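Local coordinates for methylxanthine N1-demethylase NdmA (Pseudomonas putida, PDB 6ICN), which catalyses the N1-demethylation of caffeine to theobromine and formaldehyde, as a Rieske-type oxygenase in bacterial caffeine degradation, at residues Y156-N161 / L263-N268; L165-Q170 / I283-Q288; R79-S84 / A127-F132. One frame throughout, in Å; residues are numbered along the deposited sequence.

Contact 1 (Y156-N161 / L263-N268); sequences YFSAAN and LHVLFN. With CFF (caffeine), chain F.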
loop_
_atom_site.group_PDB
_atom_site.type_symbol
_atom_site.label_atom_id
_atom_site.label_comp_id
_atom_site.label_asym_id
_atom_site.label_seq_id
_atom_site.Cartn_x
_atom_site.Cartn_y
_atom_site.Cartn_z
ATOM N N TYR A 156 -5.094 -34.298 -25.870
ATOM C CA TYR A 156 -4.466 -35.525 -25.409
ATOM C C TYR A 156 -3.356 -35.229 -24.401
ATOM O O TYR A 156 -2.449 -34.438 -24.674
ATOM C CB TYR A 156 -3.911 -36.277 -26.620
ATOM C CG TYR A 156 -2.953 -37.414 -26.329
ATOM C CD1 TYR A 156 -3.406 -38.619 -25.815
ATOM C CD2 TYR A 156 -1.595 -37.289 -26.613
ATOM C CE1 TYR A 156 -2.521 -39.667 -25.566
ATOM C CE2 TYR A 156 -0.703 -38.336 -26.385
ATOM C CZ TYR A 156 -1.177 -39.522 -25.856
ATOM O OH TYR A 156 -0.285 -40.553 -25.624
ATOM N N PHE A 157 -3.428 -35.890 -23.247
ATOM C CA PHE A 157 -2.384 -35.911 -22.226
ATOM C C PHE A 157 -1.892 -37.350 -22.100
ATOM O O PHE A 157 -2.653 -38.228 -21.683
ATOM C CB PHE A 157 -2.964 -35.394 -20.901
ATOM C CG PHE A 157 -2.010 -35.401 -19.730
ATOM C CD1 PHE A 157 -0.642 -35.228 -19.900
ATOM C CD2 PHE A 157 -2.510 -35.533 -18.439
ATOM C CE1 PHE A 157 0.234 -35.208 -18.796
ATOM C CE2 PHE A 157 -1.649 -35.503 -17.332
ATOM C CZ PHE A 157 -0.282 -35.350 -17.507
ATOM N N SER A 158 -0.622 -37.593 -22.446
ATOM C CA SER A 158 -0.133 -38.970 -22.565
ATOM C C SER A 158 -0.013 -39.680 -21.214
ATOM O O SER A 158 -0.067 -40.917 -21.156
ATOM C CB SER A 158 1.222 -38.984 -23.287
ATOM O OG SER A 158 2.250 -38.358 -22.522
ATOM N N ALA A 159 0.170 -38.937 -20.126
ATOM C CA ALA A 159 0.479 -39.540 -18.837
ATOM C C ALA A 159 -0.750 -39.988 -18.073
ATOM O O ALA A 159 -0.606 -40.695 -17.070
ATOM C CB ALA A 159 1.272 -38.563 -17.961
ATOM N N ALA A 160 -1.945 -39.595 -18.507
ATOM C CA ALA A 160 -3.155 -39.985 -17.797
ATOM C C ALA A 160 -3.259 -41.508 -17.753
ATOM O O ALA A 160 -3.054 -42.184 -18.764
ATOM C CB ALA A 160 -4.380 -39.378 -18.476
ATOM N N ASN A 161 -3.516 -42.044 -16.559
ATOM C CA ASN A 161 -3.731 -43.479 -16.361
ATOM C C ASN A 161 -2.496 -44.307 -16.715
ATOM O O ASN A 161 -2.613 -45.449 -17.167
ATOM C CB ASN A 161 -4.948 -43.970 -17.155
ATOM C CG ASN A 161 -6.213 -43.195 -16.816
ATOM O OD1 ASN A 161 -6.582 -43.066 -15.645
ATOM N ND2 ASN A 161 -6.871 -42.654 -17.841
ATOM N N LEU A 263 11.302 -41.000 -17.655
ATOM C CA LEU A 263 10.297 -40.254 -18.405
ATOM C C LEU A 263 9.789 -39.064 -17.590
ATOM O O LEU A 263 9.556 -39.172 -16.384
ATOM C CB LEU A 263 9.133 -41.173 -18.781
ATOM C CG LEU A 263 7.978 -40.568 -19.588
ATOM C CD1 LEU A 263 8.472 -40.016 -20.921
ATOM C CD2 LEU A 263 6.860 -41.579 -19.801
ATOM N N HIS A 264 9.661 -37.917 -18.253
ATOM C CA HIS A 264 9.107 -36.700 -17.663
ATOM C C HIS A 264 8.186 -36.099 -18.715
ATOM O O HIS A 264 8.611 -35.901 -19.855
ATOM C CB HIS A 264 10.234 -35.728 -17.264
ATOM C CG HIS A 264 9.809 -34.612 -16.350
ATOM N ND1 HIS A 264 10.099 -34.599 -14.999
ATOM C CD2 HIS A 264 9.148 -33.457 -16.604
ATOM C CE1 HIS A 264 9.619 -33.490 -14.460
ATOM N NE2 HIS A 264 9.043 -32.777 -15.413
ATOM N N VAL A 265 6.922 -35.850 -18.365
ATOM C CA VAL A 265 5.928 -35.368 -19.321
ATOM C C VAL A 265 5.464 -33.983 -18.889
ATOM O O VAL A 265 5.112 -33.784 -17.722
ATOM C CB VAL A 265 4.723 -36.318 -19.425
ATOM C CG1 VAL A 265 3.759 -35.840 -20.500
ATOM C CG2 VAL A 265 5.187 -37.758 -19.701
ATOM N N LEU A 266 5.446 -33.042 -19.827
ATOM C CA LEU A 266 4.916 -31.702 -19.596
ATOM C C LEU A 266 3.673 -31.512 -20.451
ATOM O O LEU A 266 3.717 -31.698 -21.674
ATOM C CB LEU A 266 5.942 -30.621 -19.933
ATOM C CG LEU A 266 7.269 -30.720 -19.189
ATOM C CD1 LEU A 266 8.313 -29.897 -19.924
ATOM C CD2 LEU A 266 7.111 -30.226 -17.748
ATOM N N PHE A 267 2.568 -31.141 -19.818
ATOM C CA PHE A 267 1.323 -30.883 -20.528
ATOM C C PHE A 267 0.965 -29.429 -20.270
ATOM O O PHE A 267 0.658 -29.045 -19.132
ATOM C CB PHE A 267 0.219 -31.835 -20.068
ATOM C CG PHE A 267 -1.118 -31.585 -20.701
ATOM C CD1 PHE A 267 -1.395 -32.027 -21.995
ATOM C CD2 PHE A 267 -2.117 -30.921 -20.001
ATOM C CE1 PHE A 267 -2.635 -31.815 -22.560
ATOM C CE2 PHE A 267 -3.378 -30.695 -20.567
ATOM C CZ PHE A 267 -3.639 -31.143 -21.850
ATOM N N ASN A 268 1.043 -28.612 -21.310
ATOM C CA ASN A 268 0.808 -27.180 -21.171
ATOM C C ASN A 268 -0.331 -26.770 -22.090
ATOM O O ASN A 268 -0.328 -27.114 -23.277
ATOM C CB ASN A 268 2.083 -26.383 -21.488
ATOM C CG ASN A 268 1.982 -24.926 -21.038
ATOM O OD1 ASN A 268 1.604 -24.063 -21.834
ATOM N ND2 ASN A 268 2.292 -24.650 -19.747
HETATM N N1 CFF F . 9.431 -25.821 -21.854
HETATM C C2 CFF F . 10.354 -26.822 -22.015
HETATM C C10 CFF F . 8.960 -25.083 -23.011
HETATM C C6 CFF F . 8.963 -25.514 -20.641
HETATM N N3 CFF F . 10.801 -27.515 -20.937
HETATM O O11 CFF F . 10.769 -27.089 -23.102
HETATM C C12 CFF F . 11.786 -28.581 -21.095
HETATM C C4 CFF F . 10.330 -27.205 -19.706
HETATM C C5 CFF F . 9.418 -26.226 -19.547
HETATM N N9 CFF F . 10.597 -27.720 -18.493
HETATM O O13 CFF F . 8.154 -24.636 -20.505
HETATM N N7 CFF F . 9.118 -26.148 -18.237
HETATM C C8 CFF F . 9.845 -27.066 -17.591
HETATM C C14 CFF F . 8.249 -25.354 -17.386
#
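The rings of Phe-157 and Phe-267 meet obliquely, planes 36° apart, centroids 5.0 Å apart. One face of the Phe-267 ring is covered by the CB methylene of Phe-157, a CH-pi contact with CB 4.1 Å from the ring centroid and only 20° off the normal. The ring of Phe-157 receives the backbone N atoms of Ala-159 and Ala-160 over one face, because the type I turn from Phe-157 to Ala-160 folds back above it. At its edge, near the plane, sits CG1 of Val-265, 4.0 Å from CE1. Both phenylalanines have CG trans to the backbone N (chi1 178° at Phe-157), and this sends CD1 of Phe-157 against CB of Phe-267 at 3.5 Å. Next to them OG of Ser-158 rests on the Val-265 branch, 3.6 Å from CG1, while CB of Ala-159 approaches the other branch, CG2. The contact rests mainly on van der Waals packing; Ser-158 OG has its hydrogen-bond partner elsewhere.

Leu-266 points the opposite way, away from the loop, and its CD1 lies 3.4 Å from C4 of caffeine: one surface of the strand lines the substrate pocket while the other packs on the 156-161 loop. Outside the pair, Tyr-138 meets the Phe-157 ring edge-to-face, and the Asn-252 side chain bonds the backbone N of Ser-158. The loop thus lies across strand 263-274 at the level of its sheet neighbours 250-257 and 277-286, touching Asn-252 and Glu-254 on the former, Ile-283 and Ala-285 on the latter.

Contact 2 (L165-Q170 / I283-Q288); sequences LRIVIQ and IFAREQ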
loop_
_atom_site.group_PDB
_atom_site.type_symbol
_atom_site.label_atom_id
_atom_site.label_comp_id
_atom_site.label_asym_id
_atom_site.label_seq_id
_atom_site.Cartn_x
_atom_site.Cartn_y
_atom_site.Cartn_z
ATOM N N LEU A 165 3.743 -43.203 -13.392
ATOM C CA LEU A 165 4.046 -41.775 -13.353
ATOM C C LEU A 165 3.242 -41.083 -12.259
ATOM O O LEU A 165 2.029 -41.290 -12.148
ATOM C CB LEU A 165 3.742 -41.122 -14.697
ATOM C CG LEU A 165 4.271 -41.783 -15.972
ATOM C CD1 LEU A 165 3.861 -40.977 -17.201
ATOM C CD2 LEU A 165 5.789 -41.951 -15.902
ATOM N N ARG A 166 3.921 -40.249 -11.472
ATOM C CA ARG A 166 3.277 -39.373 -10.499
ATOM C C ARG A 166 2.942 -38.056 -11.195
ATOM O O ARG A 166 3.820 -37.452 -11.817
ATOM C CB ARG A 166 4.205 -39.136 -9.305
ATOM C CG ARG A 166 3.747 -38.054 -8.323
ATOM C CD ARG A 166 4.682 -37.939 -7.116
ATOM N NE ARG A 166 4.249 -36.906 -6.181
ATOM C CZ ARG A 166 3.317 -37.086 -5.250
ATOM N NH1 ARG A 166 2.725 -38.271 -5.129
ATOM N NH2 ARG A 166 2.979 -36.089 -4.434
ATOM N N ILE A 167 1.684 -37.623 -11.089
ATOM C CA ILE A 167 1.178 -36.437 -11.787
ATOM C C ILE A 167 1.005 -35.294 -10.792
ATOM O O ILE A 167 0.423 -35.484 -9.719
ATOM C CB ILE A 167 -0.155 -36.739 -12.488
ATOM C CG1 ILE A 167 0.039 -37.823 -13.556
ATOM C CG2 ILE A 167 -0.749 -35.469 -13.087
ATOM C CD1 ILE A 167 -1.254 -38.240 -14.237
ATOM N N VAL A 168 1.477 -34.097 -11.164
ATOM C CA VAL A 168 1.293 -32.878 -10.379
ATOM C C VAL A 168 0.605 -31.835 -11.256
ATOM O O VAL A 168 1.081 -31.536 -12.360
ATOM C CB VAL A 168 2.639 -32.333 -9.858
ATOM C CG1 VAL A 168 2.451 -30.943 -9.220
ATOM C CG2 VAL A 168 3.295 -33.322 -8.886
ATOM N N ILE A 169 -0.509 -31.295 -10.772
ATOM C CA ILE A 169 -1.238 -30.217 -11.443
ATOM C C ILE A 169 -0.813 -28.903 -10.801
ATOM O O ILE A 169 -1.100 -28.657 -9.622
ATOM C CB ILE A 169 -2.757 -30.405 -11.322
ATOM C CG1 ILE A 169 -3.188 -31.765 -11.897
ATOM C CG2 ILE A 169 -3.507 -29.240 -12.012
ATOM C CD1 ILE A 169 -4.640 -32.167 -11.523
ATOM N N GLN A 170 -0.177 -28.034 -11.570
ATOM C CA GLN A 170 0.233 -26.768 -10.966
ATOM C C GLN A 170 -0.927 -25.776 -10.901
ATOM O O GLN A 170 -1.949 -25.915 -11.576
ATOM C CB GLN A 170 1.406 -26.157 -11.731
ATOM C CG GLN A 170 2.653 -26.991 -11.618
ATOM C CD GLN A 170 3.946 -26.206 -11.793
ATOM O OE1 GLN A 170 5.013 -26.791 -11.832
ATOM N NE2 GLN A 170 3.851 -24.879 -11.883
ATOM N N ILE A 283 0.499 -29.290 -16.267
ATOM C CA ILE A 283 0.467 -30.549 -15.536
ATOM C C ILE A 283 1.746 -31.286 -15.894
ATOM O O ILE A 283 2.109 -31.347 -17.075
ATOM C CB ILE A 283 -0.761 -31.394 -15.916
ATOM C CG1 ILE A 283 -2.043 -30.580 -15.793
ATOM C CG2 ILE A 283 -0.849 -32.645 -15.039
ATOM C CD1 ILE A 283 -3.287 -31.337 -16.207
ATOM N N PHE A 284 2.437 -31.842 -14.901
ATOM C CA PHE A 284 3.647 -32.579 -15.236
ATOM C C PHE A 284 3.654 -33.920 -14.522
ATOM O O PHE A 284 3.136 -34.059 -13.407
ATOM C CB PHE A 284 4.952 -31.781 -14.951
ATOM C CG PHE A 284 5.215 -31.514 -13.499
ATOM C CD1 PHE A 284 4.690 -30.392 -12.882
ATOM C CD2 PHE A 284 6.008 -32.376 -12.758
ATOM C CE1 PHE A 284 4.950 -30.139 -11.546
ATOM C CE2 PHE A 284 6.256 -32.142 -11.410
ATOM C CZ PHE A 284 5.725 -31.023 -10.804
ATOM N N ALA A 285 4.228 -34.911 -15.203
ATOM C CA ALA A 285 4.248 -36.285 -14.718
ATOM C C ALA A 285 5.668 -36.811 -14.770
ATOM O O ALA A 285 6.426 -36.475 -15.687
ATOM C CB ALA A 285 3.341 -37.199 -15.547
ATOM N N ARG A 286 6.040 -37.627 -13.781
ATOM C CA ARG A 286 7.409 -38.115 -13.779
ATOM C C ARG A 286 7.462 -39.554 -13.300
ATOM O O ARG A 286 6.712 -39.959 -12.405
ATOM C CB ARG A 286 8.337 -37.239 -12.924
ATOM C CG ARG A 286 8.010 -37.186 -11.430
ATOM C CD ARG A 286 8.759 -35.998 -10.834
ATOM N NE ARG A 286 8.883 -36.038 -9.380
ATOM C CZ ARG A 286 7.952 -35.615 -8.536
ATOM N NH1 ARG A 286 6.794 -35.141 -8.989
ATOM N NH2 ARG A 286 8.186 -35.653 -7.223
ATOM N N GLU A 287 8.370 -40.308 -13.919
ATOM C CA GLU A 287 8.592 -41.706 -13.574
ATOM C C GLU A 287 9.392 -41.838 -12.285
ATOM O O GLU A 287 9.049 -42.644 -11.409
ATOM C CB GLU A 287 9.310 -42.391 -14.738
ATOM C CG GLU A 287 9.527 -43.870 -14.562
ATOM C CD GLU A 287 10.236 -44.471 -15.765
ATOM O OE1 GLU A 287 10.827 -43.704 -16.564
ATOM O OE2 GLU A 287 10.195 -45.711 -15.910
ATOM N N GLN A 288 10.460 -41.048 -12.150
ATOM C CA GLN A 288 11.243 -40.988 -10.914
ATOM C C GLN A 288 10.571 -39.984 -9.987
ATOM O O GLN A 288 10.678 -38.771 -10.189
ATOM C CB GLN A 288 12.689 -40.601 -11.212
ATOM C CG GLN A 288 13.537 -41.752 -11.744
ATOM C CD GLN A 288 14.983 -41.350 -11.993
ATOM O OE1 GLN A 288 15.370 -40.196 -11.778
ATOM N NE2 GLN A 288 15.794 -42.306 -12.451
HETATM O O HOH W 1 5.159 -35.230 -11.393
#
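A chi1 of 67° sets CG of Phe-284 between the backbone N and the carbonyl carbon, and the ring stands alongside Val-168, whose CG1 branch is trans to N. These are neighbouring antiparallel strands of the catalytic-domain sheet of a Rieske oxygenase, strand 166-175 being outermost within this chain. Val-168 CB sits over one face of the Phe-284 ring, 3.5 Å from CZ, while the Gln-170 amide stands nearly perpendicular to it (planes 82° apart), its OE1 touching CE1 of Phe-284 at 3.4 Å and hydrogen-bonding ND2 of Asn-300 on helix 293-313. Were Phe-284 an alanine, Val-168 and the Gln-170 chain would probably lose the ring they rest on, and a gap would open beside helix 293-313.

Backbones of Val-168 and Phe-284 form a hydrogen-bonded pair: Val-168 N to Phe-284 O is 2.8 Å and almost straight (170°), Phe-284 N to Val-168 O 2.9 Å. On the face carrying Ile-167, Ile-169, Ile-283 and Ala-285 the packing is aliphatic, tight where CG2 of Ile-167 meets CG2 of Ile-283 at 3.4 Å. Arg-166 and Arg-286 run side by side and share the carboxylate of Asp-293; Arg-286 also pairs with Asp-291. A water between the strands donates to Arg-166 O at 2.6 Å and Phe-284 O at 3.1 Å, and accepts a hydrogen bond from NH1 of Arg-286 at 2.9 Å.

Contact 3 (R79-S84 / A127-F132); sequences RCAHRS and AKVDRF. With FES (Fe2/s2 (inorganic) cluster), chain D.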
loop_
_atom_site.group_PDB
_atom_site.type_symbol
_atom_site.label_atom_id
_atom_site.label_comp_id
_atom_site.label_asym_id
_atom_site.label_seq_id
_atom_site.Cartn_x
_atom_site.Cartn_y
_atom_site.Cartn_z
ATOM N N ARG A 79 -25.189 -15.050 -16.177
ATOM C CA ARG A 79 -26.147 -13.948 -16.318
ATOM C C ARG A 79 -27.552 -14.516 -16.186
ATOM O O ARG A 79 -28.007 -15.245 -17.078
ATOM C CB ARG A 79 -25.965 -13.251 -17.658
ATOM C CG ARG A 79 -26.853 -12.031 -17.833
ATOM C CD ARG A 79 -26.612 -11.380 -19.201
ATOM N NE ARG A 79 -27.563 -10.298 -19.368
ATOM C CZ ARG A 79 -28.571 -10.287 -20.235
ATOM N NH1 ARG A 79 -28.753 -11.290 -21.091
ATOM N NH2 ARG A 79 -29.395 -9.248 -20.252
ATOM N N CYS A 80 -28.220 -14.199 -15.078
ATOM C CA CYS A 80 -29.576 -14.692 -14.851
ATOM C C CYS A 80 -30.554 -14.105 -15.866
ATOM O O CYS A 80 -30.466 -12.929 -16.229
ATOM C CB CYS A 80 -30.007 -14.335 -13.423
ATOM S SG CYS A 80 -31.652 -14.912 -12.964
ATOM N N ALA A 81 -31.512 -14.935 -16.316
ATOM C CA ALA A 81 -32.498 -14.483 -17.302
ATOM C C ALA A 81 -33.463 -13.441 -16.754
ATOM O O ALA A 81 -34.042 -12.685 -17.540
ATOM C CB ALA A 81 -33.305 -15.691 -17.821
ATOM N N HIS A 82 -33.638 -13.371 -15.429
ATOM C CA HIS A 82 -34.629 -12.514 -14.793
ATOM C C HIS A 82 -34.198 -11.049 -14.834
ATOM O O HIS A 82 -34.799 -10.231 -15.542
ATOM C CB HIS A 82 -34.836 -12.980 -13.352
ATOM C CG HIS A 82 -35.837 -12.169 -12.591
ATOM N ND1 HIS A 82 -35.680 -11.853 -11.263
ATOM C CD2 HIS A 82 -37.006 -11.611 -12.970
ATOM C CE1 HIS A 82 -36.715 -11.144 -10.847
ATOM N NE2 HIS A 82 -37.538 -10.985 -11.865
ATOM N N ARG A 83 -33.153 -10.707 -14.070
ATOM C CA ARG A 83 -32.675 -9.327 -14.003
ATOM C C ARG A 83 -31.155 -9.253 -14.136
ATOM O O ARG A 83 -30.528 -8.290 -13.662
ATOM C CB ARG A 83 -33.148 -8.650 -12.700
ATOM C CG ARG A 83 -34.670 -8.450 -12.629
ATOM C CD ARG A 83 -35.101 -7.443 -13.703
ATOM N NE ARG A 83 -36.502 -7.018 -13.643
ATOM C CZ ARG A 83 -37.480 -7.509 -14.403
ATOM N NH1 ARG A 83 -37.237 -8.493 -15.269
ATOM N NH2 ARG A 83 -38.708 -6.995 -14.308
ATOM N N SER A 84 -30.541 -10.244 -14.775
ATOM C CA SER A 84 -29.162 -10.165 -15.250
ATOM C C SER A 84 -28.115 -10.160 -14.134
ATOM O O SER A 84 -26.960 -9.846 -14.401
ATOM C CB SER A 84 -28.946 -8.936 -16.147
ATOM O OG SER A 84 -29.867 -8.926 -17.227
ATOM N N ALA A 127 -37.494 -18.249 -19.481
ATOM C CA ALA A 127 -36.713 -18.274 -18.239
ATOM C C ALA A 127 -35.696 -19.411 -18.324
ATOM O O ALA A 127 -35.892 -20.527 -17.825
ATOM C CB ALA A 127 -37.621 -18.416 -17.020
ATOM N N LYS A 128 -34.589 -19.117 -19.000
ATOM C CA LYS A 128 -33.516 -20.072 -19.219
ATOM C C LYS A 128 -32.266 -19.286 -19.583
ATOM O O LYS A 128 -32.343 -18.151 -20.064
ATOM C CB LYS A 128 -33.863 -21.075 -20.328
ATOM C CG LYS A 128 -34.284 -20.429 -21.618
ATOM C CD LYS A 128 -34.556 -21.499 -22.669
ATOM C CE LYS A 128 -34.875 -20.904 -24.039
ATOM N NZ LYS A 128 -36.306 -20.495 -24.134
ATOM N N VAL A 129 -31.119 -19.913 -19.365
ATOM C CA VAL A 129 -29.843 -19.329 -19.760
ATOM C C VAL A 129 -29.102 -20.331 -20.632
ATOM O O VAL A 129 -29.333 -21.542 -20.545
ATOM C CB VAL A 129 -28.998 -18.929 -18.522
ATOM C CG1 VAL A 129 -29.769 -17.945 -17.648
ATOM C CG2 VAL A 129 -28.615 -20.156 -17.728
ATOM N N ASP A 130 -28.202 -19.825 -21.481
ATOM C CA ASP A 130 -27.431 -20.708 -22.356
ATOM C C ASP A 130 -26.508 -21.591 -21.530
ATOM O O ASP A 130 -25.905 -21.135 -20.556
ATOM C CB ASP A 130 -26.578 -19.911 -23.349
ATOM C CG ASP A 130 -27.397 -19.183 -24.394
ATOM O OD1 ASP A 130 -28.552 -19.572 -24.667
ATOM O OD2 ASP A 130 -26.862 -18.208 -24.951
ATOM N N ARG A 131 -26.418 -22.867 -21.903
ATOM C CA ARG A 131 -25.441 -23.763 -21.311
ATOM C C ARG A 131 -24.513 -24.279 -22.402
ATOM O O ARG A 131 -24.809 -24.185 -23.599
ATOM C CB ARG A 131 -26.103 -24.924 -20.543
ATOM C CG ARG A 131 -26.993 -25.845 -21.349
ATOM C CD ARG A 131 -26.305 -27.187 -21.566
ATOM N NE ARG A 131 -25.777 -27.266 -22.920
ATOM C CZ ARG A 131 -24.822 -28.098 -23.329
ATOM N NH1 ARG A 131 -24.236 -28.954 -22.492
ATOM N NH2 ARG A 131 -24.441 -28.055 -24.598
ATOM N N PHE A 132 -23.361 -24.783 -21.976
ATOM C CA PHE A 132 -22.286 -25.140 -22.888
ATOM C C PHE A 132 -21.701 -26.478 -22.486
ATOM O O PHE A 132 -21.628 -26.811 -21.295
ATOM C CB PHE A 132 -21.167 -24.075 -22.886
ATOM C CG PHE A 132 -21.668 -22.710 -23.199
ATOM C CD1 PHE A 132 -21.827 -22.301 -24.519
ATOM C CD2 PHE A 132 -22.065 -21.851 -22.182
ATOM C CE1 PHE A 132 -22.326 -21.046 -24.810
ATOM C CE2 PHE A 132 -22.580 -20.609 -22.465
ATOM C CZ PHE A 132 -22.703 -20.197 -23.789
HETATM FE FE1 FES D . -31.725 -13.829 -10.849
HETATM FE FE2 FES D . -33.788 -12.251 -10.227
HETATM S S1 FES D . -31.851 -11.658 -11.200
HETATM S S2 FES D . -33.548 -14.386 -9.750
#
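Ala-81 and Val-129 each point their CB toward the opposing segment, and CG1 of Val-129 reaches in furthest, touching Arg-79 O at 3.3 Å and approaching Ala-81 CB at 4.2 Å. Chi1 of -58° sets that branch trans to the carbonyl carbon, where it can press on the backbone of the loop. The methyl CB of Ala-81 in turn rests 3.5 Å from Lys-128 O. Cys-80 points away from Val-129 and toward the cluster, SG binding one iron at 2.4 Å; His-82 binds the other through ND1 at 2.2 Å. This Cys-X-His is the first half of the Rieske signature, and Cys-99 and His-102 supply the matching ligands. The His-82 ring has CG of Arg-83 centred above one face, 3.7 Å from its plane, and stacks with Trp-104. His-82 N bonds Cys-80 SG at 3.5 Å, probably helping to set the curl of the loop, and Arg-83 NH1 bonds His-82 O from above the carbonyl plane. NE2 of His-82 is hydrogen-bonded to Asp-329 of the second subunit, and Trp-315 and Asp-322 of that subunit hold the guanidinium of Arg-79.

In the fold
Contacts 1 and 2 belong to one place: they touch, and strand 263-274 of contact 1 and strand 277-286 of contact 2 are neighbours in one sheet, joined by backbone hydrogen bonds. Contact 1 is buried and made mainly by apolar side chains, a loop laid across the strand that also lines the caffeine pocket; contact 2 is partly buried, at the outer strand, where backbone bonds, a water and two arginines held by outside aspartates add to the packing. Contact 3 stands apart, its centre about 37 Å from that of contact 1, in the Rieske domain. Its direct packing is slight, and its polar chemistry lies beside it: segment 79-84 binds the cluster iron and bonds to the second subunit.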